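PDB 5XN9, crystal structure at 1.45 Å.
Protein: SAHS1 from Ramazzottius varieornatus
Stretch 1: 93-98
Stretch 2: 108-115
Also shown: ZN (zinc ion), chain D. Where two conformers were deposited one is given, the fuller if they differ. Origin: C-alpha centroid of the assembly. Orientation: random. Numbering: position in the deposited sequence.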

ATOM      1  N   GLY A  93      -8.463  12.256  -7.733  1.00 40.22           N
ATOM      2  CA  GLY A  93      -7.410  11.613  -8.487  1.00 38.04           C
ATOM      3  C   GLY A  93      -6.517  10.677  -7.706  1.00 36.24           C
ATOM      4  O   GLY A  93      -5.653  10.024  -8.306  1.00 37.20           O
ATOM      5  N   ASN A  94      -6.695  10.573  -6.394  1.00 34.43           N
ATOM      6  CA  ASN A  94      -5.854   9.737  -5.553  1.00 30.69           C
ATOM      7  C   ASN A  94      -6.603   8.487  -5.112  1.00 29.07           C
ATOM      8  O   ASN A  94      -7.828   8.408  -5.187  1.00 32.13           O
ATOM      9  N   LEU A  95      -5.839   7.503  -4.652  1.00 24.88           N
ATOM     10  CA  LEU A  95      -6.376   6.221  -4.214  1.00 22.56           C
ATOM     11  C   LEU A  95      -6.172   6.103  -2.712  1.00 21.94           C
ATOM     12  O   LEU A  95      -5.086   6.403  -2.208  1.00 23.62           O
ATOM     13  N   LYS A  96      -7.213   5.682  -1.997  1.00 21.02           N
ATOM     14  CA  LYS A  96      -7.129   5.484  -0.557  1.00 21.76           C
ATOM     15  C   LYS A  96      -7.587   4.076  -0.215  1.00 21.31           C
ATOM     16  O   LYS A  96      -8.490   3.540  -0.857  1.00 24.37           O
ATOM     17  N   ALA A  97      -6.951   3.467   0.781  1.00 21.66           N
ATOM     18  CA  ALA A  97      -7.406   2.194   1.321  1.00 21.04           C
ATOM     19  C   ALA A  97      -7.676   2.345   2.809  1.00 19.19           C
ATOM     20  O   ALA A  97      -6.838   2.878   3.559  1.00 21.02           O
ATOM     21  N   GLU A  98      -8.838   1.859   3.228  1.00 19.64           N
ATOM     22  CA  GLU A  98      -9.216   1.758   4.634  1.00 19.39           C
ATOM     23  C   GLU A  98      -8.992   0.314   5.065  1.00 19.88           C
ATOM     24  O   GLU A  98      -9.597  -0.601   4.499  1.00 21.36           O
ATOM     25  N   ILE A 108      -5.934   1.194   9.740  1.00 23.34           N
ATOM     26  CA  ILE A 108      -4.819   1.778   9.005  1.00 21.82           C
ATOM     27  C   ILE A 108      -5.368   2.525   7.799  1.00 19.77           C
ATOM     28  O   ILE A 108      -6.273   2.034   7.113  1.00 21.75           O
ATOM     29  N   HIS A 109      -4.836   3.722   7.561  0.66 21.51           N
ATOM     30  CA  HIS A 109      -5.117   4.485   6.353  0.66 20.65           C
ATOM     31  C   HIS A 109      -3.916   4.402   5.428  0.66 22.05           C
ATOM     32  O   HIS A 109      -2.782   4.649   5.853  0.66 26.03           O
ATOM     33  N   ASP A 110      -4.164   4.052   4.170  1.00 23.15           N
ATOM     34  CA  ASP A 110      -3.162   4.121   3.120  1.00 28.32           C
ATOM     35  C   ASP A 110      -3.643   5.136   2.097  1.00 26.67           C
ATOM     36  O   ASP A 110      -4.832   5.188   1.779  1.00 29.41           O
ATOM     37  N   GLU A 111      -2.737   5.972   1.621  0.51 25.36           N
ATOM     38  CA  GLU A 111      -3.064   6.895   0.548  0.51 25.40           C
ATOM     39  C   GLU A 111      -1.996   6.790  -0.525  0.51 24.15           C
ATOM     40  O   GLU A 111      -0.813   6.615  -0.224  0.51 24.23           O
ATOM     41  N   TYR A 112      -2.428   6.867  -1.778  1.00 23.72           N
ATOM     42  CA  TYR A 112      -1.534   6.863  -2.931  1.00 24.87           C
ATOM     43  C   TYR A 112      -1.786   8.143  -3.714  1.00 27.61           C
ATOM     44  O   TYR A 112      -2.871   8.325  -4.275  1.00 29.64           O
ATOM     45  N   LYS A 113      -0.784   9.020  -3.766  1.00 28.15           N
ATOM     46  CA  LYS A 113      -0.928  10.342  -4.361  1.00 32.30           C
ATOM     47  C   LYS A 113       0.191  10.540  -5.372  1.00 30.75           C
ATOM     48  O   LYS A 113       1.373  10.525  -5.006  1.00 32.77           O
ATOM     49  N   VAL A 114      -0.177  10.728  -6.637  1.00 33.93           N
ATOM     50  CA  VAL A 114       0.784  10.800  -7.730  1.00 37.90           C
ATOM     51  C   VAL A 114       1.006  12.267  -8.063  1.00 45.06           C
ATOM     52  O   VAL A 114       0.091  12.955  -8.525  1.00 46.16           O
ATOM     53  N   ASN A 115       2.222  12.747  -7.814  1.00 52.23           N
ATOM     54  CA  ASN A 115       2.604  14.128  -8.076  1.00 63.77           C
ATOM     55  C   ASN A 115       3.106  14.326  -9.498  1.00 66.28           C
ATOM     56  O   ASN A 115       3.588  15.415  -9.828  1.00 69.68           O
TER

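Strands 94-98 and 108-114 run antiparallel, their N-to-C directions 167° apart, and the polar backbone is satisfied at two hydrogen-bonded pairs. Leu95 N donates to Tyr112 O (3.1 Å, 168° at the hydrogen) and Tyr112 N to Leu95 O (2.7 Å, 159°); Ala97 N donates to Asp110 O (2.9 Å, 163°) and Asp110 N to Ala97 O (3.0 Å, 173°). Two of these acceptors also receive CA-H contacts: Leu95 O lies 3.5 Å from Glu111 CA, and Asp110 O 3.3 Å from Lys96 CA.

Side chains alternate between the two faces of the sheet. Leu95 (t, p), Ala97, Asp110 (m) and Tyr112 (m) share one. There Leu95 CB meets Tyr112 CB at 4.0 Å, an apolar contact between buried residues, and Ala97 CB lies 4.0 Å from Asp110 CB. Tyr112 OH finds its hydrogen bond elsewhere in the structure.

The other face carries Lys96, Glu111, Glu98 and His109. Lys96 (m, t, t, t) and Glu111 (t, t) extend side by side, with Lys96 CE 3.3 Å from Glu111 OE1. Lys96 NZ, however, is 4.1 Å from Glu111 OE1, beyond a salt bridge; its hydrogen bond goes to a residue just outside the stretches. Glu98 (t, p) and His109 (m) converge at their ends on zinc, bound by Glu98 OE2 and His109 NE2 at 2.0 Å each. The 3.2 Å approach of Glu98 OE1 to His109 NE2 is therefore not a hydrogen bond: the nitrogen has no hydrogen to share.

Beyond the last bridge, Asn94 (m) points toward the partner strand, placing its CB 3.3 Å from Tyr112 O. Asn94 OD1 is 4.0 Å from Val114 N, too far for direct bonding, so water 1 spans the gap, donating to Asn94 OD1 and accepting from Val114 N, both at 2.9 Å.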

ATOM      1  CB  ASN A  94      -5.379  10.518  -4.327  1.00 32.48           C
ATOM      2  CG  ASN A  94      -4.598  11.755  -4.709  1.00 36.04           C
ATOM      3  OD1 ASN A  94      -3.899  11.763  -5.721  1.00 37.37           O
ATOM      4  ND2 ASN A  94      -4.727  12.816  -3.916  1.00 37.31           N
ATOM      5  CB  LEU A  95      -5.653   5.075  -4.925  1.00 21.80           C
ATOM      6  CG  LEU A  95      -6.097   3.651  -4.592  1.00 20.12           C
ATOM      7  CD1 LEU A  95      -7.523   3.382  -5.075  1.00 23.30           C
ATOM      8  CD2 LEU A  95      -5.124   2.641  -5.185  1.00 22.07           C
ATOM      9  CB  LYS A  96      -8.001   6.498   0.195  1.00 24.63           C
ATOM     10  CG  LYS A  96      -7.475   7.916   0.085  1.00 30.17           C
ATOM     11  CD  LYS A  96      -8.210   8.882   0.996  1.00 38.53           C
ATOM     12  CE  LYS A  96      -7.486  10.228   1.068  1.00 44.43           C
ATOM     13  NZ  LYS A  96      -8.355  11.288   1.618  1.00 48.47           N
ATOM     14  CB  ALA A  97      -6.406   1.061   1.080  1.00 24.26           C
ATOM     15  CB  GLU A  98     -10.701   2.087   4.782  1.00 21.07           C
ATOM     16  CG  GLU A  98     -11.158   2.199   6.223  1.00 21.04           C
ATOM     17  CD  GLU A  98     -10.815   3.540   6.839  1.00 19.56           C
ATOM     18  OE1 GLU A  98     -10.383   4.454   6.103  1.00 19.27           O
ATOM     19  OE2 GLU A  98     -10.994   3.671   8.067  1.00 17.93           O
ATOM     20  CB  ILE A 108      -3.831   0.689   8.536  1.00 25.23           C
ATOM     21  CG1 ILE A 108      -3.304  -0.121   9.723  1.00 29.91           C
ATOM     22  CG2 ILE A 108      -2.670   1.302   7.769  1.00 28.01           C
ATOM     23  CD1 ILE A 108      -2.509  -1.334   9.308  1.00 34.95           C
ATOM     24  CB  HIS A 109      -5.379   5.954   6.692  0.66 21.85           C
ATOM     25  CG  HIS A 109      -6.686   6.194   7.371  0.66 20.12           C
ATOM     26  ND1 HIS A 109      -7.035   7.417   7.905  0.66 22.91           N
ATOM     27  CD2 HIS A 109      -7.735   5.369   7.600  0.66 19.77           C
ATOM     28  CE1 HIS A 109      -8.239   7.331   8.443  0.66 22.79           C
ATOM     29  NE2 HIS A 109      -8.689   6.101   8.264  0.66 21.33           N
ATOM     30  CB  ASP A 110      -3.051   2.775   2.408  1.00 38.63           C
ATOM     31  CG  ASP A 110      -2.140   1.808   3.119  1.00 50.43           C
ATOM     32  OD1 ASP A 110      -1.496   2.213   4.111  1.00 52.99           O
ATOM     33  OD2 ASP A 110      -2.062   0.645   2.671  1.00 55.96           O
ATOM     34  CB  GLU A 111      -3.197   8.347   1.037  0.51 27.31           C
ATOM     35  CG  GLU A 111      -3.532   9.341  -0.075  0.51 28.35           C
ATOM     36  CD  GLU A 111      -3.438  10.787   0.369  0.51 30.88           C
ATOM     37  OE1 GLU A 111      -4.477  11.473   0.379  0.51 33.67           O
ATOM     38  OE2 GLU A 111      -2.326  11.237   0.707  0.51 32.01           O
ATOM     39  CB  TYR A 112      -1.808   5.653  -3.830  1.00 25.04           C
ATOM     40  CG  TYR A 112      -1.610   4.327  -3.136  1.00 24.36           C
ATOM     41  CD1 TYR A 112      -2.580   3.820  -2.276  1.00 24.14           C
ATOM     42  CD2 TYR A 112      -0.454   3.577  -3.340  1.00 28.42           C
ATOM     43  CE1 TYR A 112      -2.397   2.608  -1.628  1.00 24.83           C
ATOM     44  CE2 TYR A 112      -0.262   2.362  -2.695  1.00 28.68           C
ATOM     45  CZ  TYR A 112      -1.240   1.887  -1.838  1.00 26.78           C
ATOM     46  OH  TYR A 112      -1.060   0.688  -1.177  1.00 28.23           O
ATOM     47  CB  LYS A 113      -0.862  11.406  -3.262  1.00 37.34           C
ATOM     48  CG  LYS A 113      -0.853  12.846  -3.733  1.00 46.87           C
ATOM     49  CD  LYS A 113      -0.715  13.766  -2.523  1.00 53.98           C
ATOM     50  CE  LYS A 113      -0.469  15.224  -2.903  1.00 62.04           C
ATOM     51  NZ  LYS A 113      -0.467  16.114  -1.701  1.00 67.13           N
ATOM     52  CB  VAL A 114       0.314   9.995  -8.950  1.00 38.47           C
ATOM     53  CG1 VAL A 114       1.235  10.245 -10.137  1.00 40.78           C
ATOM     54  CG2 VAL A 114       0.268   8.514  -8.609  1.00 36.92           C
ATOM     55  CB  ASN A 115       3.685  14.565  -7.082  1.00 70.98           C
ATOM     56  CG  ASN A 115       3.393  14.111  -5.659  1.00 79.11           C
ATOM     57  OD1 ASN A 115       3.494  12.926  -5.338  1.00 80.39           O
ATOM     58  ND2 ASN A 115       3.041  15.058  -4.797  1.00 82.97           N
TER
HETATM   59 ZN    ZN D 202     -10.630   5.543   8.611  1.00 16.78          ZN
HETATM   60  O   HOH W   1      -2.728   9.727  -7.493  1.00 44.87           O